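Local coordinates for hypothetical protein Atu2299 (Agrobacterium tumefaciens, PDB 2HLY) that is of unknown function but belongs to a family grouped with the CA-clan peptidases, so it probably has a papain-like fold, at residues A[67-72]-A[132-137]; A[166-171]-A[184-189]; A[41-46]-A[90-95]; A[32-37]-A[100-105]. One frame throughout, in Å; residues are numbered along the deposited sequence.

Interaction 1: residues A[67-72]-A[132-137]; sequences GTVLLF and NDLGQS
Val69 and Leu134 carry this contact, and their side chains meet at about a right angle. Both CB atoms are directed across the gap, although the two CA atoms stay 7.4 Å apart. Val69 presents both methyls. With CG1 anti to the backbone N (chi1 168°), that branch runs to the far end of Leu134, where Val69 CG1 lies 3.9 Å from Leu134 CD1. The other branch covers the root of the leucine: Val69 CG2 is 4.2 Å from Leu134 CB, and it has the carbonyl oxygen Leu134 O at the same distance. The valine fork is therefore laid along the leucine from base to tip. Leu134 reaches it with CG anti to its carbonyl carbon (chi1 -56°) and with CD1 as the extended end of the chain. A second, looser touch follows at the hairpin turn, where Gly67 N is 4.4 Å from Ser137 CB. No hydrogen bond links the two segments directly, and just 133 Å² is buried in all. The polar link is made through a third residue: Asn64 accepts from Gly67 N by OD1 and gives its ND2 to Leu134 O, while Ser137 OG bonds to Gly66 N. The positive phi of Gly67 (105°) belongs to the tight turn of the 60-65/68-72 beta hairpin. Strand 68-72 is an edge strand of its antiparallel sheet. The irregular loop between strands 120-123 and 140-144 folds over it here, with Leu134 also resting on Ala62 of the adjacent strand 60-65 and on Ala128.

Interaction 2: residues A[166-171]-A[184-189]; sequences ASVAAN and LSVTDR
Val168 packs helix 160-172 against Leu184 and Val186 of strand 183-187, a helix packed on the two-stranded antiparallel hairpin 183-187/193-197. The backbones are nearest at Val168 and Val186, whose CA atoms are 7.7 Å apart, so the methyl groups must bridge the gap. Followed outward, Val168 leaves the helix with CB aimed at the strand and then divides. CG1, anti to the backbone N (chi1 173°), meets both strand residues: it lies 3.8 Å from Leu184 CD1 and 4.1 Å from Val186 CG2. CG2, beside the backbone N, finds the other methyl of the same valine, with Val168 CG2 and Val186 CG1 at 4.2 Å. Val168 and Val186 thus pair methyl with methyl on both branches, whereas Val168 and Leu184 slide past each other in opposite senses, the leucine offering one methyl alone. Leu184 and Val186 are two apart in the strand, which puts both on the face turned to the helix. The contact is wholly apolar, and Leu23 of helix 10-24 adds to it by touching Val168; beside it, Arg189 forms a salt bridge with Asp164 one turn earlier in the helix. At the helix C-terminal end, Asn171 ND2 donates to Ser167 O at 3.0 Å, reaching it from above the carbonyl plane, and the same oxygen also takes the backbone N-H of Asn171.

Interaction 3: residues A[41-46]-A[90-95]; sequences FGAFIL and CWVEAD
Helix 31-50 lies against a four-stranded antiparallel sheet, consistent with the helix-on-sheet core of papain-like proteins, and Ala43 and Leu46 meet Val92 and Ala94 at this interface. Over the short segments the helix and strand axes come within 8.6 Å of each other and run nearly parallel, at 19° between their N-to-C directions. All four touching residues are buried. Val92 is the central one. Its CG1, anti to the backbone N, serves two neighbours, Ala43 CB and Leu46 CD1, the latter at 4.1 Å. Its CG2, beside the backbone N, points instead at the helix backbone, 4.1 Å from Ala43 N. The two branches therefore lie against successive parts of the helix surface. Leu46, one turn further along, rests CD1 (chi2 174°) across the two inward residues of the strand, reaching Ala94 CB at 4.0 Å as well as the valine. Ala54 of the adjoining strand 54-58 touches Ala43, Leu46 and Ala94, continuing the apolar layer. Glu93 alternates to the other face, where its OE1 forms a salt bridge with Lys57 of strand 54-58. Trp91, whose ring stacks with Tyr142, belongs to that opposite face of the sheet. Its indole donates an almost straight bond, Trp91 NE1 to Glu93 OE2 at 2.9 Å and 175°, with the acceptor in the ring plane but the donor on the anti side of the carboxylate and tilted out of the carboxylate plane.

Interaction 4: residues A[32-37]-A[100-105]; sequences ASASMY and DFMAPA
Met102 meets Ala34 and Ser35 from a turn that Asp100 begins. Asp100 OD1 accepts from Met102 N at 3.0 Å, an Asx turn, and Asp100 O takes Ala103 N at 3.1 Å to close a type I beta turn. Phe101, at its second position, carries its ring away toward Ile16 and Leu46. Met102 then runs straight out to the helix: CG is anti to the backbone N (chi1 -168°) and the chain stays extended to its end. The sulfur does the main touching, with Met102 SD 3.6 Å from Ser35 CA and 3.7 Å from Ser35 CB, while Met102 CE ends 4.1 Å from Ala34 CB. Ser35 turns its hydroxyl back to its own helix, Ser35 OG donating to Ala32 O at 2.7 Å, and Cys90 N also bonds to that OG. Ala103 to Ala105 continue as a short 3-10 turn, with Ala105 N bonded to Met102 O. The whole piece fills the corner between helix 31-50, helix 10-24, from which Tyr13 covers Ala103 and Pro104, and strand 89-94, whose His89 touches Met102 and bonds through NE2 to Asp100 OD2.

In the fold
From the N terminus, helix 31-50 opens interaction 4 at 32-37 and, about two and a half turns later, interaction 3 at 41-46. Strand 68-72 opens interaction 1 before either has closed. Interaction 3 closes first, joining the helix to strand 89-94, and is nested inside the loop that interaction 4 closes at the turn after strand 97-100. Interaction 1 closes last of the three, tying edge strand 68-72 to the loop before strand 140-144, and so crosses both. Interaction 2 follows in series, closing a short loop between helix 160-172 and strand 183-187; it meets interaction 3 through Phe41 and Phe44. Interactions 1 and 2, centres 37 Å apart, lie on opposite sides of the chain's centre.

Interaction 1: residues A[67-72]-A[132-137]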
# COMPACT_ATOMS: atom_id res chain seq x y z
N GLY A 67 0.91 -5.20 19.27
CA GLY A 67 1.46 -4.65 20.51
C GLY A 67 2.60 -3.66 20.33
O GLY A 67 2.98 -2.97 21.28
N THR A 68 3.14 -3.58 19.12
CA THR A 68 4.19 -2.61 18.81
C THR A 68 3.59 -1.52 17.93
O THR A 68 2.87 -1.83 16.98
CB THR A 68 5.39 -3.25 18.07
OG1 THR A 68 4.92 -3.88 16.87
CG2 THR A 68 6.04 -4.32 18.94
N VAL A 69 3.89 -0.27 18.25
CA VAL A 69 3.38 0.84 17.45
C VAL A 69 4.41 1.22 16.39
O VAL A 69 5.56 1.54 16.72
CB VAL A 69 2.99 2.07 18.33
CG1 VAL A 69 2.75 3.32 17.49
CG2 VAL A 69 1.76 1.76 19.18
N LEU A 70 3.99 1.15 15.13
CA LEU A 70 4.78 1.63 14.01
C LEU A 70 4.34 3.05 13.68
O LEU A 70 3.15 3.29 13.45
CB LEU A 70 4.57 0.69 12.80
CG LEU A 70 5.23 1.07 11.47
CD1 LEU A 70 6.74 1.29 11.59
CD2 LEU A 70 4.91 -0.04 10.45
N LEU A 71 5.28 4.00 13.69
CA LEU A 71 4.94 5.42 13.60
C LEU A 71 5.63 6.07 12.41
O LEU A 71 6.86 6.24 12.39
CB LEU A 71 5.27 6.14 14.92
CG LEU A 71 4.94 7.64 15.05
CD1 LEU A 71 3.51 7.96 14.66
CD2 LEU A 71 5.21 8.13 16.48
N PHE A 72 4.82 6.41 11.40
CA PHE A 72 5.32 7.12 10.24
C PHE A 72 5.19 8.61 10.50
O PHE A 72 4.20 9.26 10.14
CB PHE A 72 4.57 6.72 8.97
CG PHE A 72 4.74 5.27 8.60
CD1 PHE A 72 5.87 4.85 7.92
CD2 PHE A 72 3.75 4.35 8.87
CE1 PHE A 72 6.03 3.51 7.54
CE2 PHE A 72 3.89 2.99 8.49
CZ PHE A 72 5.04 2.58 7.81
N ASN A 132 -1.68 8.42 20.54
CA ASN A 132 -1.71 7.99 21.94
C ASN A 132 -2.91 7.10 22.29
O ASN A 132 -3.09 6.70 23.45
CB ASN A 132 -1.66 9.21 22.87
CG ASN A 132 -0.35 9.97 22.77
OD1 ASN A 132 -0.34 11.20 22.72
ND2 ASN A 132 0.75 9.24 22.70
N ASP A 133 -3.73 6.79 21.27
CA ASP A 133 -4.95 6.00 21.43
C ASP A 133 -4.80 4.67 20.64
O ASP A 133 -5.76 4.20 20.03
CB ASP A 133 -6.16 6.81 20.92
CG ASP A 133 -7.50 6.10 21.11
OD1 ASP A 133 -7.63 5.33 22.10
OD2 ASP A 133 -8.42 6.32 20.28
N LEU A 134 -3.60 4.09 20.64
CA LEU A 134 -3.35 2.88 19.85
C LEU A 134 -3.11 1.69 20.77
O LEU A 134 -2.07 1.01 20.71
CB LEU A 134 -2.17 3.09 18.90
CG LEU A 134 -2.32 4.29 17.94
CD1 LEU A 134 -0.98 4.52 17.25
CD2 LEU A 134 -3.45 4.07 16.95
N GLY A 135 -4.09 1.43 21.62
CA GLY A 135 -3.90 0.45 22.68
C GLY A 135 -4.13 -0.99 22.29
O GLY A 135 -3.79 -1.89 23.06
N GLN A 136 -4.72 -1.20 21.12
CA GLN A 136 -5.12 -2.54 20.69
C GLN A 136 -4.53 -2.87 19.32
O GLN A 136 -4.49 -2.01 18.44
CB GLN A 136 -6.64 -2.62 20.64
CG GLN A 136 -7.19 -4.01 20.35
CD GLN A 136 -8.70 -4.10 20.45
OE1 GLN A 136 -9.43 -3.17 20.05
NE2 GLN A 136 -9.19 -5.22 20.97
N SER A 137 -4.08 -4.11 19.15
CA SER A 137 -3.56 -4.55 17.85
C SER A 137 -4.61 -4.29 16.76
O SER A 137 -5.80 -4.61 16.92
CB SER A 137 -3.19 -6.03 17.88
OG SER A 137 -2.65 -6.46 16.65

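Interaction 2: residues A[166-171]-A[184-189]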
# COMPACT_ATOMS: atom_id res chain seq x y z
N ALA A 166 1.60 1.17 -13.86
CA ALA A 166 0.23 1.06 -13.32
C ALA A 166 -0.67 0.25 -14.26
O ALA A 166 -1.52 -0.55 -13.81
CB ALA A 166 -0.35 2.44 -13.11
N SER A 167 -0.51 0.50 -15.55
CA SER A 167 -1.26 -0.26 -16.55
C SER A 167 -0.93 -1.75 -16.41
O SER A 167 -1.83 -2.59 -16.38
CB SER A 167 -0.93 0.25 -17.96
OG SER A 167 -1.57 -0.54 -18.95
N VAL A 168 0.36 -2.07 -16.28
CA VAL A 168 0.77 -3.47 -16.13
C VAL A 168 0.12 -4.08 -14.88
O VAL A 168 -0.42 -5.19 -14.94
CB VAL A 168 2.31 -3.62 -16.10
CG1 VAL A 168 2.71 -5.07 -15.77
CG2 VAL A 168 2.91 -3.17 -17.44
N ALA A 169 0.15 -3.32 -13.78
CA ALA A 169 -0.44 -3.76 -12.52
C ALA A 169 -1.92 -4.10 -12.67
O ALA A 169 -2.37 -5.17 -12.25
CB ALA A 169 -0.27 -2.71 -11.44
N ALA A 170 -2.68 -3.19 -13.28
CA ALA A 170 -4.12 -3.41 -13.45
C ALA A 170 -4.41 -4.59 -14.36
O ALA A 170 -5.43 -5.27 -14.24
CB ALA A 170 -4.80 -2.16 -13.96
N ASN A 171 -3.52 -4.83 -15.30
CA ASN A 171 -3.73 -5.92 -16.25
C ASN A 171 -3.23 -7.29 -15.77
O ASN A 171 -3.73 -8.33 -16.23
CB ASN A 171 -3.18 -5.51 -17.60
CG ASN A 171 -4.14 -4.60 -18.33
OD1 ASN A 171 -5.23 -5.02 -18.72
ND2 ASN A 171 -3.78 -3.34 -18.47
N LEU A 184 5.50 -11.69 -16.36
CA LEU A 184 5.06 -10.91 -17.51
C LEU A 184 6.23 -10.33 -18.26
O LEU A 184 7.26 -10.00 -17.67
CB LEU A 184 4.16 -9.75 -17.07
CG LEU A 184 2.70 -10.07 -16.74
CD1 LEU A 184 1.97 -8.77 -16.52
CD2 LEU A 184 2.04 -10.86 -17.87
N SER A 185 6.07 -10.22 -19.58
CA SER A 185 7.00 -9.48 -20.42
C SER A 185 6.57 -8.02 -20.44
O SER A 185 5.48 -7.70 -20.92
CB SER A 185 7.01 -10.06 -21.83
OG SER A 185 8.03 -9.45 -22.60
N VAL A 186 7.41 -7.15 -19.89
CA VAL A 186 7.11 -5.71 -19.79
C VAL A 186 8.07 -4.93 -20.71
O VAL A 186 9.29 -5.06 -20.59
CB VAL A 186 7.24 -5.22 -18.33
CG1 VAL A 186 6.96 -3.72 -18.22
CG2 VAL A 186 6.29 -5.99 -17.43
N THR A 187 7.49 -4.13 -21.60
CA THR A 187 8.25 -3.32 -22.56
C THR A 187 8.37 -1.88 -22.07
O THR A 187 7.37 -1.24 -21.73
CB THR A 187 7.57 -3.33 -23.95
OG1 THR A 187 7.39 -4.68 -24.39
CG2 THR A 187 8.41 -2.57 -24.99
N ASP A 188 9.61 -1.37 -22.01
CA ASP A 188 9.85 0.00 -21.59
C ASP A 188 9.70 0.96 -22.76
O ASP A 188 9.42 0.55 -23.89
CB ASP A 188 11.20 0.17 -20.88
CG ASP A 188 12.40 -0.08 -21.81
OD1 ASP A 188 12.24 -0.05 -23.05
OD2 ASP A 188 13.50 -0.30 -21.27
N ARG A 189 9.89 2.25 -22.48
CA ARG A 189 9.69 3.30 -23.48
C ARG A 189 10.76 3.28 -24.57
O ARG A 189 10.53 3.81 -25.66
CB ARG A 189 9.62 4.66 -22.77
CG ARG A 189 8.35 4.84 -21.93
CD ARG A 189 7.26 5.56 -22.71
NE ARG A 189 5.92 5.35 -22.17
CZ ARG A 189 4.85 6.07 -22.51
NH1 ARG A 189 4.96 7.08 -23.38
NH2 ARG A 189 3.67 5.79 -21.97

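Interaction 3: residues A[41-46]-A[90-95]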
# COMPACT_ATOMS: atom_id res chain seq x y z
N PHE A 41 -1.06 2.66 -7.03
CA PHE A 41 -1.36 1.47 -7.84
C PHE A 41 -2.53 0.67 -7.24
O PHE A 41 -3.38 0.14 -7.98
CB PHE A 41 -0.13 0.56 -7.97
CG PHE A 41 0.94 1.09 -8.91
CD1 PHE A 41 1.15 2.45 -9.11
CD2 PHE A 41 1.75 0.19 -9.59
CE1 PHE A 41 2.16 2.91 -9.98
CE2 PHE A 41 2.74 0.64 -10.45
CZ PHE A 41 2.95 2.01 -10.63
N GLY A 42 -2.56 0.56 -5.91
CA GLY A 42 -3.70 -0.10 -5.23
C GLY A 42 -5.02 0.59 -5.54
O GLY A 42 -6.00 -0.05 -5.92
N ALA A 43 -5.03 1.92 -5.40
CA ALA A 43 -6.22 2.71 -5.73
C ALA A 43 -6.65 2.49 -7.18
O ALA A 43 -7.84 2.33 -7.46
CB ALA A 43 -5.97 4.17 -5.45
N PHE A 44 -5.68 2.46 -8.09
CA PHE A 44 -6.00 2.27 -9.51
C PHE A 44 -6.64 0.91 -9.74
O PHE A 44 -7.65 0.78 -10.45
CB PHE A 44 -4.73 2.42 -10.34
CG PHE A 44 -4.97 2.36 -11.83
CD1 PHE A 44 -5.89 3.22 -12.45
CD2 PHE A 44 -4.25 1.47 -12.62
CE1 PHE A 44 -6.11 3.15 -13.84
CE2 PHE A 44 -4.47 1.40 -14.00
CZ PHE A 44 -5.39 2.24 -14.60
N ILE A 45 -6.06 -0.12 -9.13
CA ILE A 45 -6.61 -1.46 -9.26
C ILE A 45 -8.03 -1.51 -8.67
O ILE A 45 -8.95 -2.10 -9.27
CB ILE A 45 -5.68 -2.49 -8.59
CG1 ILE A 45 -4.40 -2.62 -9.41
CG2 ILE A 45 -6.42 -3.84 -8.39
CD1 ILE A 45 -3.24 -3.41 -8.71
N LEU A 46 -8.24 -0.86 -7.53
CA LEU A 46 -9.59 -0.83 -6.96
C LEU A 46 -10.59 -0.13 -7.87
O LEU A 46 -11.71 -0.60 -8.04
CB LEU A 46 -9.58 -0.18 -5.58
CG LEU A 46 -8.85 -0.96 -4.50
CD1 LEU A 46 -8.80 -0.11 -3.24
CD2 LEU A 46 -9.54 -2.31 -4.24
N CYS A 90 1.77 6.94 2.77
CA CYS A 90 0.50 7.01 2.03
C CYS A 90 -0.33 5.77 2.29
O CYS A 90 0.22 4.69 2.57
CB CYS A 90 0.76 7.08 0.53
SG CYS A 90 1.58 8.59 0.02
N TRP A 91 -1.63 5.92 2.15
CA TRP A 91 -2.59 4.81 2.27
C TRP A 91 -3.72 5.03 1.26
O TRP A 91 -3.69 5.99 0.49
CB TRP A 91 -3.14 4.75 3.70
CG TRP A 91 -3.84 5.99 4.12
CD1 TRP A 91 -5.17 6.27 4.01
CD2 TRP A 91 -3.24 7.14 4.72
NE1 TRP A 91 -5.44 7.52 4.51
CE2 TRP A 91 -4.27 8.08 4.95
CE3 TRP A 91 -1.93 7.47 5.11
CZ2 TRP A 91 -4.03 9.33 5.54
CZ3 TRP A 91 -1.69 8.71 5.68
CH2 TRP A 91 -2.74 9.62 5.91
N VAL A 92 -4.72 4.14 1.26
CA VAL A 92 -5.86 4.29 0.37
C VAL A 92 -7.13 4.40 1.20
O VAL A 92 -7.26 3.72 2.22
CB VAL A 92 -5.98 3.08 -0.58
CG1 VAL A 92 -7.20 3.22 -1.48
CG2 VAL A 92 -4.74 3.00 -1.44
N GLU A 93 -8.03 5.29 0.77
CA GLU A 93 -9.37 5.37 1.34
C GLU A 93 -10.34 5.03 0.23
O GLU A 93 -10.34 5.67 -0.82
CB GLU A 93 -9.61 6.77 1.89
CG GLU A 93 -8.64 7.06 3.03
CD GLU A 93 -8.94 8.33 3.79
OE1 GLU A 93 -9.95 9.01 3.46
OE2 GLU A 93 -8.15 8.63 4.71
N ALA A 94 -11.12 3.97 0.43
CA ALA A 94 -12.01 3.50 -0.64
C ALA A 94 -13.31 2.99 -0.07
O ALA A 94 -13.30 2.04 0.71
CB ALA A 94 -11.33 2.40 -1.44
N ASP A 95 -14.42 3.60 -0.47
CA ASP A 95 -15.75 3.10 -0.07
C ASP A 95 -15.84 3.01 1.46
O ASP A 95 -16.51 2.12 2.00
CB ASP A 95 -15.98 1.71 -0.70
CG ASP A 95 -17.37 1.55 -1.29
OD1 ASP A 95 -18.06 2.56 -1.51
OD2 ASP A 95 -17.75 0.39 -1.55

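Interaction 4: residues A[32-37]-A[100-105]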
# COMPACT_ATOMS: atom_id res chain seq x y z
N ALA A 32 9.02 5.72 1.89
CA ALA A 32 8.02 6.72 1.53
C ALA A 32 7.59 6.55 0.08
O ALA A 32 6.38 6.51 -0.21
CB ALA A 32 8.52 8.16 1.79
N SER A 33 8.58 6.42 -0.82
CA SER A 33 8.27 6.20 -2.23
C SER A 33 7.52 4.88 -2.40
O SER A 33 6.52 4.83 -3.11
CB SER A 33 9.52 6.21 -3.09
OG SER A 33 10.17 7.47 -2.96
N ALA A 34 7.97 3.83 -1.73
CA ALA A 34 7.25 2.55 -1.81
C ALA A 34 5.76 2.75 -1.47
O ALA A 34 4.88 2.24 -2.19
CB ALA A 34 7.89 1.51 -0.93
N SER A 35 5.47 3.48 -0.40
CA SER A 35 4.06 3.66 0.02
C SER A 35 3.28 4.43 -1.05
O SER A 35 2.08 4.19 -1.23
CB SER A 35 3.95 4.38 1.38
OG SER A 35 4.16 5.77 1.23
N MET A 36 3.96 5.34 -1.75
CA MET A 36 3.32 6.08 -2.83
C MET A 36 2.89 5.17 -3.97
O MET A 36 1.82 5.36 -4.55
CB MET A 36 4.26 7.20 -3.33
CG MET A 36 4.49 8.26 -2.27
SD MET A 36 5.84 9.37 -2.70
CE MET A 36 5.13 10.25 -4.10
N TYR A 37 3.72 4.17 -4.29
CA TYR A 37 3.36 3.19 -5.31
C TYR A 37 2.27 2.24 -4.83
O TYR A 37 1.33 1.96 -5.57
CB TYR A 37 4.57 2.37 -5.75
CG TYR A 37 5.50 3.10 -6.68
CD1 TYR A 37 5.25 3.13 -8.05
CD2 TYR A 37 6.63 3.76 -6.20
CE1 TYR A 37 6.11 3.79 -8.93
CE2 TYR A 37 7.50 4.42 -7.07
CZ TYR A 37 7.23 4.43 -8.43
OH TYR A 37 8.08 5.09 -9.32
N ASP A 100 -4.11 -0.34 3.50
CA ASP A 100 -2.69 -0.06 3.32
C ASP A 100 -2.08 -1.27 2.64
O ASP A 100 -1.75 -2.26 3.30
CB ASP A 100 -2.02 0.25 4.66
CG ASP A 100 -0.64 0.84 4.49
OD1 ASP A 100 0.01 0.54 3.46
OD2 ASP A 100 -0.22 1.63 5.38
N PHE A 101 -1.94 -1.19 1.32
CA PHE A 101 -1.39 -2.33 0.58
C PHE A 101 0.09 -2.60 0.87
O PHE A 101 0.59 -3.64 0.47
CB PHE A 101 -1.59 -2.15 -0.93
CG PHE A 101 -3.02 -2.24 -1.35
CD1 PHE A 101 -3.65 -3.47 -1.40
CD2 PHE A 101 -3.72 -1.10 -1.73
CE1 PHE A 101 -4.99 -3.56 -1.80
CE2 PHE A 101 -5.07 -1.19 -2.13
CZ PHE A 101 -5.69 -2.42 -2.19
N MET A 102 0.77 -1.66 1.53
CA MET A 102 2.17 -1.85 1.87
C MET A 102 2.34 -2.72 3.12
O MET A 102 3.45 -3.13 3.42
CB MET A 102 2.87 -0.49 2.11
CG MET A 102 4.38 -0.61 2.20
SD MET A 102 5.07 1.04 2.34
CE MET A 102 6.74 0.65 2.92
N ALA A 103 1.25 -2.96 3.85
CA ALA A 103 1.39 -3.57 5.18
C ALA A 103 2.24 -4.86 5.21
O ALA A 103 3.02 -5.05 6.16
CB ALA A 103 0.01 -3.77 5.86
N PRO A 104 2.09 -5.75 4.20
CA PRO A 104 2.94 -6.97 4.24
C PRO A 104 4.46 -6.68 4.20
O PRO A 104 5.25 -7.57 4.56
CB PRO A 104 2.48 -7.76 3.00
CG PRO A 104 1.05 -7.28 2.77
CD PRO A 104 1.13 -5.80 3.08
N ALA A 105 4.84 -5.48 3.78
CA ALA A 105 6.24 -5.08 3.71
C ALA A 105 6.74 -4.41 4.98
O ALA A 105 7.90 -3.99 5.05
CB ALA A 105 6.45 -4.17 2.50